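Local coordinates for protein probable 3-hydroxyisobutyrate dehydrogenase (Pseudomonas aeruginosa, PDB 3OBB) that catalyses the NAD-dependent oxidation of L-serine and methyl-L-serine, with low activity toward beta-hydroxyisobutyrate, and works as a homotetramer built as a dimer of dimers, at residues Gln5-Leu11 and Tyr27-Asp33; Asp61-Leu67 and Thr91-Ser97; Leu84-Pro89 and Ala110-Leu116. One frame throughout, in Å; residues are numbered along the deposited sequence.

Contact 1: Gln5-Leu11 and Tyr27-Asp33; sequences QIAFIGL and YLLNVFD
Extended parallel strands 5-9 and 28-32 lie side by side, axes 4.7 Å apart, crossing at -23°, paired Gln5-Leu28 through Ile9-Phe32. Tyr27 CD2 lies 3.6 Å from Ile6 CD1. Leu28 O accepts Ile6 N (2.9 Å). Leu29 packs CD2 3.6 Å from Ile6 CB, on the face of Phe8 and Val31. Asn30 bonds N to Ile6 O and O to Phe8 N (both 3.0 Å), and the Gln5 amide (t, p) folds over it, NE2 2.7 Å from Asn30 OD1. Val31 sets CB 3.9 Å from Leu11 CD1. Phe32 bonds N to Phe8 O (3.1 Å) and O to Gly10 N (2.9 Å). Asp33 (chi1 t) receives Leu11 N on OD1 at 2.7 Å. Gly10, at phi/psi 107/106, would jam any CB against the preceding carbonyl. This is the first beta-alpha-beta unit of a Rossmann fold, with helix 15-24 as crossover on the face of Phe8 and Leu29. With OD2 on Val35 N, Asp33 fixes the glycine-rich turn, an acid consistent with NAD use.

Contact 2: Asp61-Leu67 and Thr91-Ser97; sequences DVVISML and TLVLECS
Parallel strands 62-65 and 92-95, whose axes come within 4.6 Å and diverge by 8°, pair Val62-Leu92, Val63-Val93, Ile64-Leu94 and Ser65-Glu95. The ladder alternates, from Leu92 N on Asp61 O (3.1 Å) through Leu94 N on Val63 O (2.7 Å) to Cys96 N on Ser65 O (3.1 Å). On one face Leu94 (chi1 m, chi2 22°) pushes CD2 into the hollow between Val62 and Ile64, 4.2 Å from Val62 CG2 and 4.1 Å from Ile64 CG1. Val62 CB meets Leu92 CB at 3.9 Å, and Cys96 SG fills in beside Ile64 CG2 (4.0 Å). Helix 143-156 covers this face. On the other, Val63 CB rests 4.5 Å from Val93 CG1, and Glu95 folds back so that OE1 takes Ser65 OG (2.7 Å) and Ser97 OG (2.9 Å). Ser65 OG is also hydrogen-bonded to Tyr77 OH. The pair, central in this Rossmann sheet, ends in a polar cluster: Ser97 OG accepts Leu67 N (2.7 Å), so carboxylate and hydroxyls join the strand ends.

Contact 3: Leu84-Pro89 and Ala110-Leu116; sequences LAHIAP and AARERGL
Loop 84-89, between helix 70-78 and strand 92-95, runs along the C-terminal end of the next helix, 101-112, and the turn after it, burying 419 Å² without direct hydrogen bonds. The polar geometry lies within 110-116: a type I turn spans Arg112 to Gly115, and a Schellman motif closes the helix, with Leu116 N on Ala111 O (3.0 Å) and Gly115 N on Arg112 O (2.8 Å). Gly115 is its C-prime residue, at phi/psi 96/13; a CB here would press on the preceding carbonyl and come within 3.5 Å of Pro89 CG. Apolar contacts dominate between the segments. Leu84 (m, t) points at the helix, CD1 3.8 Å from Ala110 CB, while its CD2 lies 4.1 Å from Ala111 CB and 3.8 Å from Leu116 CD1. Leu116 (m, t) sets CD2 3.6 Å from Pro89 CB. Pro89 follows a cis peptide bond and brings CG to 3.2 Å from Gly115 O. The Arg114 guanidinium has Leu84 C and Ala85 CA over one face. Around this cap, helix 70-78 packs on Leu84 and Ala110, Met118 of strand 117-124 touches Leu84 and Ala111, and Arg112 forms salt bridges with Asp142 and Asp166.

Contacts 1 and 2 belong to one sheet, their centres 9 Å apart. Strand 5-9 lies directly beside 62-65, so Gln5 O sits 2.7 Å from Asp61 N and Ala7 N 2.8 Å from Val62 O, both probable hydrogen bonds, while Ile9 CD1 packs 3.4 Å from Val63 CG1. All of contact 1 falls within the NAD(+)-binding residues, and the C-terminal end of 61-67 reaches them at Leu67, a probable NAD(+) binder whose side chain is about 4 Å from Gly10. Contact 3 sits at the periphery, its centre 12 Å from that of contact 2, with Thr91 O 3.6 Å from Leu116 CD2; it misses contact 1 by about 9 Å between nearest atoms.

Contact 1: Gln5-Leu11 and Tyr27-Asp33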
loop_
_atom_site.group_PDB
_atom_site.type_symbol
_atom_site.label_atom_id
_atom_site.label_comp_id
_atom_site.label_asym_id
_atom_site.label_seq_id
_atom_site.Cartn_x
_atom_site.Cartn_y
_atom_site.Cartn_z
ATOM N N GLN A 5 41.119 -18.747 -21.835
ATOM C CA GLN A 5 41.186 -18.960 -20.394
ATOM C C GLN A 5 40.206 -18.039 -19.638
ATOM O O GLN A 5 40.359 -16.810 -19.638
ATOM C CB GLN A 5 42.614 -18.757 -19.889
ATOM C CG GLN A 5 42.794 -18.978 -18.391
ATOM C CD GLN A 5 42.680 -20.437 -17.990
ATOM O OE1 GLN A 5 43.443 -21.293 -18.447
ATOM N NE2 GLN A 5 41.723 -20.727 -17.124
ATOM N N ILE A 6 39.210 -18.650 -18.994
ATOM C CA ILE A 6 38.224 -17.926 -18.185
ATOM C C ILE A 6 38.529 -18.067 -16.689
ATOM O O ILE A 6 38.856 -19.155 -16.224
ATOM C CB ILE A 6 36.783 -18.425 -18.470
ATOM C CG1 ILE A 6 36.244 -17.893 -19.801
ATOM C CG2 ILE A 6 35.818 -17.946 -17.397
ATOM C CD1 ILE A 6 36.967 -18.366 -21.055
ATOM N N ALA A 7 38.457 -16.968 -15.944
ATOM C CA ALA A 7 38.411 -17.057 -14.494
ATOM C C ALA A 7 36.948 -16.882 -14.052
ATOM O O ALA A 7 36.274 -15.962 -14.514
ATOM C CB ALA A 7 39.313 -16.019 -13.849
ATOM N N PHE A 8 36.446 -17.789 -13.209
ATOM C CA PHE A 8 35.059 -17.722 -12.730
ATOM C C PHE A 8 35.079 -17.583 -11.208
ATOM O O PHE A 8 35.548 -18.471 -10.481
ATOM C CB PHE A 8 34.240 -18.952 -13.171
ATOM C CG PHE A 8 32.759 -18.698 -13.317
ATOM C CD1 PHE A 8 31.939 -18.518 -12.202
ATOM C CD2 PHE A 8 32.174 -18.672 -14.573
ATOM C CE1 PHE A 8 30.575 -18.285 -12.344
ATOM C CE2 PHE A 8 30.791 -18.467 -14.731
ATOM C CZ PHE A 8 29.991 -18.266 -13.619
ATOM N N ILE A 9 34.598 -16.442 -10.734
ATOM C CA ILE A 9 34.571 -16.166 -9.309
ATOM C C ILE A 9 33.112 -16.265 -8.827
ATOM O O ILE A 9 32.230 -15.536 -9.294
ATOM C CB ILE A 9 35.248 -14.792 -8.986
ATOM C CG1 ILE A 9 36.751 -14.850 -9.320
ATOM C CG2 ILE A 9 35.100 -14.411 -7.527
ATOM C CD1 ILE A 9 37.136 -14.035 -10.530
ATOM N N GLY A 10 32.864 -17.209 -7.920
ATOM C CA GLY A 10 31.537 -17.379 -7.347
ATOM C C GLY A 10 30.904 -18.623 -7.915
ATOM O O GLY A 10 30.491 -18.642 -9.080
ATOM N N LEU A 11 30.844 -19.669 -7.089
ATOM C CA LEU A 11 30.268 -20.947 -7.465
ATOM C C LEU A 11 29.058 -21.323 -6.579
ATOM O O LEU A 11 28.944 -22.450 -6.095
ATOM C CB LEU A 11 31.334 -22.044 -7.454
ATOM C CG LEU A 11 32.662 -21.779 -8.174
ATOM C CD1 LEU A 11 33.706 -22.815 -7.733
ATOM C CD2 LEU A 11 32.482 -21.778 -9.675
ATOM N N TYR A 27 35.456 -24.339 -22.772
ATOM C CA TYR A 27 36.396 -23.375 -22.203
ATOM C C TYR A 27 37.240 -23.994 -21.095
ATOM O O TYR A 27 36.839 -24.991 -20.479
ATOM C CB TYR A 27 35.662 -22.137 -21.696
ATOM C CG TYR A 27 34.970 -21.411 -22.812
ATOM C CD1 TYR A 27 33.605 -21.623 -23.072
ATOM C CD2 TYR A 27 35.678 -20.535 -23.638
ATOM C CE1 TYR A 27 32.968 -20.973 -24.133
ATOM C CE2 TYR A 27 35.040 -19.871 -24.682
ATOM C CZ TYR A 27 33.700 -20.101 -24.922
ATOM O OH TYR A 27 33.100 -19.457 -25.957
ATOM N N LEU A 28 38.416 -23.405 -20.868
ATOM C CA LEU A 28 39.261 -23.731 -19.718
ATOM C C LEU A 28 38.929 -22.753 -18.600
ATOM O O LEU A 28 38.950 -21.526 -18.808
ATOM C CB LEU A 28 40.749 -23.619 -20.080
ATOM C CG LEU A 28 41.168 -24.278 -21.390
ATOM C CD1 LEU A 28 42.651 -24.112 -21.592
ATOM C CD2 LEU A 28 40.798 -25.747 -21.383
ATOM N N LEU A 29 38.624 -23.277 -17.416
ATOM C CA LEU A 29 38.276 -22.389 -16.318
ATOM C C LEU A 29 39.219 -22.580 -15.154
ATOM O O LEU A 29 39.529 -23.706 -14.793
ATOM C CB LEU A 29 36.833 -22.624 -15.829
ATOM C CG LEU A 29 35.540 -22.589 -16.682
ATOM C CD1 LEU A 29 34.418 -22.033 -15.824
ATOM C CD2 LEU A 29 35.593 -21.812 -17.968
ATOM N N ASN A 30 39.666 -21.465 -14.577
ATOM C CA ASN A 30 40.168 -21.442 -13.205
ATOM C C ASN A 30 39.047 -20.908 -12.356
ATOM O O ASN A 30 38.479 -19.871 -12.678
ATOM C CB ASN A 30 41.385 -20.522 -13.050
ATOM C CG ASN A 30 42.443 -20.781 -14.085
ATOM O OD1 ASN A 30 42.874 -19.858 -14.795
ATOM N ND2 ASN A 30 42.858 -22.039 -14.210
ATOM N N VAL A 31 38.725 -21.600 -11.268
ATOM C CA VAL A 31 37.565 -21.226 -10.453
ATOM C C VAL A 31 37.959 -20.872 -9.013
ATOM O O VAL A 31 38.965 -21.360 -8.486
ATOM C CB VAL A 31 36.444 -22.311 -10.485
ATOM C CG1 VAL A 31 35.938 -22.500 -11.902
ATOM C CG2 VAL A 31 36.900 -23.677 -9.884
ATOM N N PHE A 32 37.180 -19.991 -8.395
ATOM C CA PHE A 32 37.320 -19.737 -6.977
ATOM C C PHE A 32 35.972 -19.438 -6.379
ATOM O O PHE A 32 35.137 -18.733 -6.970
ATOM C CB PHE A 32 38.336 -18.610 -6.640
ATOM C CG PHE A 32 38.570 -18.451 -5.148
ATOM C CD1 PHE A 32 37.934 -17.428 -4.430
ATOM C CD2 PHE A 32 39.356 -19.367 -4.457
ATOM C CE1 PHE A 32 38.123 -17.297 -3.042
ATOM C CE2 PHE A 32 39.547 -19.255 -3.080
ATOM C CZ PHE A 32 38.921 -18.210 -2.372
ATOM N N ASP A 33 35.781 -20.005 -5.197
ATOM C CA ASP A 33 34.654 -19.734 -4.336
ATOM C C ASP A 33 35.107 -19.918 -2.887
ATOM O O ASP A 33 36.104 -20.596 -2.620
ATOM C CB ASP A 33 33.523 -20.712 -4.639
ATOM C CG ASP A 33 32.229 -20.329 -3.946
ATOM O OD1 ASP A 33 31.504 -19.454 -4.476
ATOM O OD2 ASP A 33 31.971 -20.881 -2.850
#

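Contact 2: Asp61-Leu67 and Thr91-Ser97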
loop_
_atom_site.group_PDB
_atom_site.type_symbol
_atom_site.label_atom_id
_atom_site.label_comp_id
_atom_site.label_asym_id
_atom_site.label_seq_id
_atom_site.Cartn_x
_atom_site.Cartn_y
_atom_site.Cartn_z
ATOM N N ASP A 61 41.771 -14.556 -20.168
ATOM C CA ASP A 61 41.213 -13.733 -21.240
ATOM C C ASP A 61 39.929 -13.027 -20.815
ATOM O O ASP A 61 39.622 -11.940 -21.311
ATOM C CB ASP A 61 40.907 -14.604 -22.458
ATOM C CG ASP A 61 42.141 -15.307 -22.991
ATOM O OD1 ASP A 61 43.170 -14.632 -23.221
ATOM O OD2 ASP A 61 42.080 -16.541 -23.170
ATOM N N VAL A 62 39.179 -13.663 -19.914
ATOM C CA VAL A 62 37.898 -13.132 -19.390
ATOM C C VAL A 62 37.624 -13.554 -17.942
ATOM O O VAL A 62 37.901 -14.683 -17.541
ATOM C CB VAL A 62 36.683 -13.426 -20.319
ATOM C CG1 VAL A 62 36.892 -14.658 -21.135
ATOM C CG2 VAL A 62 35.387 -13.515 -19.530
ATOM N N VAL A 63 37.156 -12.596 -17.156
ATOM C CA VAL A 63 36.748 -12.824 -15.779
ATOM C C VAL A 63 35.227 -12.695 -15.702
ATOM O O VAL A 63 34.669 -11.678 -16.125
ATOM C CB VAL A 63 37.382 -11.801 -14.823
ATOM C CG1 VAL A 63 37.022 -12.129 -13.392
ATOM C CG2 VAL A 63 38.901 -11.759 -15.003
ATOM N N ILE A 64 34.572 -13.739 -15.184
ATOM C CA ILE A 64 33.134 -13.742 -14.951
ATOM C C ILE A 64 32.900 -13.904 -13.451
ATOM O O ILE A 64 33.335 -14.906 -12.880
ATOM C CB ILE A 64 32.460 -14.936 -15.696
ATOM C CG1 ILE A 64 32.886 -14.956 -17.163
ATOM C CG2 ILE A 64 30.931 -14.923 -15.509
ATOM C CD1 ILE A 64 32.509 -16.205 -17.917
ATOM N N SER A 65 32.257 -12.930 -12.805
ATOM C CA SER A 65 31.865 -13.118 -11.421
ATOM C C SER A 65 30.356 -13.390 -11.291
ATOM O O SER A 65 29.560 -13.029 -12.176
ATOM C CB SER A 65 32.339 -11.983 -10.492
ATOM O OG SER A 65 32.119 -10.684 -11.020
HETATM N N MSE A 66 29.983 -14.041 -10.192
HETATM C CA MSE A 66 28.592 -14.331 -9.873
HETATM C C MSE A 66 28.542 -14.580 -8.369
HETATM O O MSE A 66 28.742 -15.697 -7.903
HETATM C CB MSE A 66 28.103 -15.537 -10.702
HETATM C CG MSE A 66 26.743 -16.125 -10.331
HETATM SE SE MSE A 66 25.319 -14.864 -9.980
HETATM C CE MSE A 66 25.260 -15.020 -8.079
ATOM N N LEU A 67 28.306 -13.518 -7.610
ATOM C CA LEU A 67 28.344 -13.579 -6.143
ATOM C C LEU A 67 26.999 -13.172 -5.507
ATOM O O LEU A 67 26.194 -12.459 -6.137
ATOM C CB LEU A 67 29.477 -12.682 -5.608
ATOM C CG LEU A 67 30.903 -12.930 -6.108
ATOM C CD1 LEU A 67 31.802 -11.745 -5.797
ATOM C CD2 LEU A 67 31.492 -14.208 -5.528
ATOM N N THR A 91 41.765 -7.975 -21.056
ATOM C CA THR A 91 40.787 -8.942 -20.567
ATOM C C THR A 91 39.374 -8.358 -20.442
ATOM O O THR A 91 39.186 -7.214 -20.012
ATOM C CB THR A 91 41.234 -9.674 -19.238
ATOM O OG1 THR A 91 40.189 -10.562 -18.799
ATOM C CG2 THR A 91 41.542 -8.694 -18.100
ATOM N N LEU A 92 38.409 -9.168 -20.866
ATOM C CA LEU A 92 36.958 -8.912 -20.779
ATOM C C LEU A 92 36.423 -9.260 -19.394
ATOM O O LEU A 92 36.657 -10.370 -18.909
ATOM C CB LEU A 92 36.265 -9.866 -21.744
ATOM C CG LEU A 92 34.978 -9.587 -22.491
ATOM C CD1 LEU A 92 34.363 -10.903 -22.865
ATOM C CD2 LEU A 92 33.999 -8.725 -21.715
ATOM N N VAL A 93 35.692 -8.340 -18.764
ATOM C CA VAL A 93 35.059 -8.636 -17.481
ATOM C C VAL A 93 33.539 -8.716 -17.642
ATOM O O VAL A 93 32.926 -7.799 -18.170
ATOM C CB VAL A 93 35.418 -7.610 -16.372
ATOM C CG1 VAL A 93 34.862 -8.078 -15.021
ATOM C CG2 VAL A 93 36.894 -7.409 -16.257
ATOM N N LEU A 94 32.958 -9.841 -17.212
ATOM C CA LEU A 94 31.502 -10.037 -17.163
ATOM C C LEU A 94 31.040 -10.122 -15.706
ATOM O O LEU A 94 31.229 -11.145 -15.063
ATOM C CB LEU A 94 31.120 -11.319 -17.923
ATOM C CG LEU A 94 31.009 -11.330 -19.473
ATOM C CD1 LEU A 94 31.788 -10.223 -20.143
ATOM C CD2 LEU A 94 31.333 -12.678 -20.131
ATOM N N GLU A 95 30.473 -9.041 -15.177
ATOM C CA GLU A 95 29.966 -9.029 -13.814
ATOM C C GLU A 95 28.420 -9.308 -13.806
ATOM O O GLU A 95 27.597 -8.423 -14.172
ATOM C CB GLU A 95 30.329 -7.713 -13.119
ATOM C CG GLU A 95 30.525 -7.831 -11.617
ATOM C CD GLU A 95 29.410 -8.655 -10.930
ATOM O OE1 GLU A 95 29.680 -9.792 -10.442
ATOM O OE2 GLU A 95 28.268 -8.152 -10.893
ATOM N N CYS A 96 28.070 -10.529 -13.374
ATOM C CA CYS A 96 26.745 -11.142 -13.587
ATOM C C CYS A 96 25.944 -11.302 -12.319
ATOM O O CYS A 96 24.871 -11.895 -12.340
ATOM C CB CYS A 96 26.858 -12.535 -14.212
ATOM S SG CYS A 96 27.711 -12.567 -15.774
ATOM N N SER A 97 26.466 -10.764 -11.223
ATOM C CA SER A 97 25.707 -10.690 -9.992
ATOM C C SER A 97 24.587 -9.695 -10.176
ATOM O O SER A 97 24.604 -8.874 -11.098
ATOM C CB SER A 97 26.605 -10.206 -8.854
ATOM O OG SER A 97 27.705 -11.080 -8.719
#

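Contact 3: Leu84-Pro89 and Ala110-Leu116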
loop_
_atom_site.group_PDB
_atom_site.type_symbol
_atom_site.label_atom_id
_atom_site.label_comp_id
_atom_site.label_asym_id
_atom_site.label_seq_id
_atom_site.Cartn_x
_atom_site.Cartn_y
_atom_site.Cartn_z
ATOM N N LEU A 84 40.127 -5.303 -9.603
ATOM C CA LEU A 84 40.378 -4.529 -10.815
ATOM C C LEU A 84 41.845 -4.105 -10.930
ATOM O O LEU A 84 42.371 -4.071 -12.027
ATOM C CB LEU A 84 39.465 -3.304 -10.918
ATOM C CG LEU A 84 38.010 -3.514 -11.338
ATOM C CD1 LEU A 84 37.305 -2.182 -11.290
ATOM C CD2 LEU A 84 37.887 -4.140 -12.721
ATOM N N ALA A 85 42.506 -3.796 -9.815
ATOM C CA ALA A 85 43.952 -3.506 -9.859
ATOM C C ALA A 85 44.745 -4.595 -10.615
ATOM O O ALA A 85 45.708 -4.275 -11.308
ATOM C CB ALA A 85 44.526 -3.276 -8.455
ATOM N N HIS A 86 44.317 -5.863 -10.492
ATOM C CA HIS A 86 44.837 -6.979 -11.314
ATOM C C HIS A 86 43.951 -7.223 -12.553
ATOM O O HIS A 86 42.726 -7.328 -12.454
ATOM C CB HIS A 86 45.067 -8.229 -10.461
ATOM C CG HIS A 86 45.996 -7.998 -9.299
ATOM N ND1 HIS A 86 47.306 -7.575 -9.456
ATOM C CD2 HIS A 86 45.805 -8.128 -7.963
ATOM C CE1 HIS A 86 47.877 -7.454 -8.269
ATOM N NE2 HIS A 86 46.989 -7.783 -7.347
ATOM N N ILE A 87 44.591 -7.277 -13.721
ATOM C CA ILE A 87 43.952 -6.916 -15.003
ATOM C C ILE A 87 44.648 -7.477 -16.228
ATOM O O ILE A 87 45.456 -8.390 -16.118
ATOM C CB ILE A 87 43.938 -5.370 -15.206
ATOM C CG1 ILE A 87 45.118 -4.692 -14.485
ATOM C CG2 ILE A 87 42.631 -4.814 -14.711
ATOM C CD1 ILE A 87 45.688 -3.399 -15.140
ATOM N N ALA A 88 44.334 -6.928 -17.400
ATOM C CA ALA A 88 45.209 -7.105 -18.561
ATOM C C ALA A 88 45.565 -5.769 -19.225
ATOM O O ALA A 88 46.569 -5.154 -18.837
ATOM C CB ALA A 88 44.665 -8.134 -19.542
ATOM N N PRO A 89 44.779 -5.300 -20.219
ATOM C CA PRO A 89 43.642 -5.850 -20.943
ATOM C C PRO A 89 44.059 -6.529 -22.249
ATOM O O PRO A 89 43.194 -6.910 -23.044
ATOM C CB PRO A 89 42.783 -4.610 -21.245
ATOM C CG PRO A 89 43.686 -3.403 -21.008
ATOM C CD PRO A 89 45.070 -3.936 -20.699
ATOM N N ALA A 110 35.451 2.524 -12.826
ATOM C CA ALA A 110 36.779 2.149 -12.369
ATOM C C ALA A 110 37.419 1.222 -13.407
ATOM O O ALA A 110 38.576 1.413 -13.759
ATOM C CB ALA A 110 36.740 1.528 -10.989
ATOM N N ALA A 111 36.648 0.267 -13.936
ATOM C CA ALA A 111 37.133 -0.597 -15.019
ATOM C C ALA A 111 37.615 0.189 -16.243
ATOM O O ALA A 111 38.676 -0.121 -16.788
ATOM C CB ALA A 111 36.089 -1.589 -15.419
ATOM N N ARG A 112 36.848 1.196 -16.671
ATOM C CA ARG A 112 37.258 2.052 -17.792
ATOM C C ARG A 112 38.508 2.852 -17.486
ATOM O O ARG A 112 39.424 2.904 -18.310
ATOM C CB ARG A 112 36.151 3.026 -18.201
ATOM C CG ARG A 112 35.072 2.389 -19.025
ATOM C CD ARG A 112 33.995 3.400 -19.364
ATOM N NE ARG A 112 32.763 2.745 -19.799
ATOM C CZ ARG A 112 32.565 2.298 -21.036
ATOM N NH1 ARG A 112 31.416 1.719 -21.350
ATOM N NH2 ARG A 112 33.519 2.425 -21.960
ATOM N N GLU A 113 38.525 3.482 -16.308
ATOM C CA GLU A 113 39.650 4.308 -15.829
ATOM C C GLU A 113 40.989 3.554 -15.896
ATOM O O GLU A 113 42.052 4.135 -15.660
ATOM C CB GLU A 113 39.359 4.774 -14.392
ATOM C CG GLU A 113 40.373 5.733 -13.773
ATOM C CD GLU A 113 40.372 7.101 -14.416
ATOM O OE1 GLU A 113 39.304 7.759 -14.433
ATOM O OE2 GLU A 113 41.450 7.529 -14.896
ATOM N N ARG A 114 40.916 2.279 -16.275
ATOM C CA ARG A 114 42.021 1.337 -16.199
ATOM C C ARG A 114 42.262 0.563 -17.538
ATOM O O ARG A 114 43.150 -0.338 -17.770
ATOM C CB ARG A 114 41.720 0.380 -15.017
ATOM C CG ARG A 114 42.638 -0.814 -14.842
ATOM C CD ARG A 114 42.417 -1.452 -13.471
ATOM N NE ARG A 114 43.149 -0.719 -12.432
ATOM C CZ ARG A 114 42.553 -0.053 -11.424
ATOM N NH1 ARG A 114 43.350 0.599 -10.557
ATOM N NH2 ARG A 114 41.174 -0.039 -11.278
ATOM N N GLY A 115 41.303 0.783 -18.498
ATOM C CA GLY A 115 41.415 0.175 -19.834
ATOM C C GLY A 115 40.669 -1.141 -20.077
ATOM O O GLY A 115 40.902 -1.814 -21.086
ATOM N N LEU A 116 39.762 -1.519 -19.184
ATOM C CA LEU A 116 39.093 -2.820 -19.331
ATOM C C LEU A 116 37.717 -2.739 -19.969
ATOM O O LEU A 116 36.959 -1.825 -19.691
ATOM C CB LEU A 116 39.014 -3.544 -17.993
ATOM C CG LEU A 116 40.326 -3.882 -17.275
ATOM C CD1 LEU A 116 39.973 -4.349 -15.879
ATOM C CD2 LEU A 116 41.164 -4.925 -18.009
#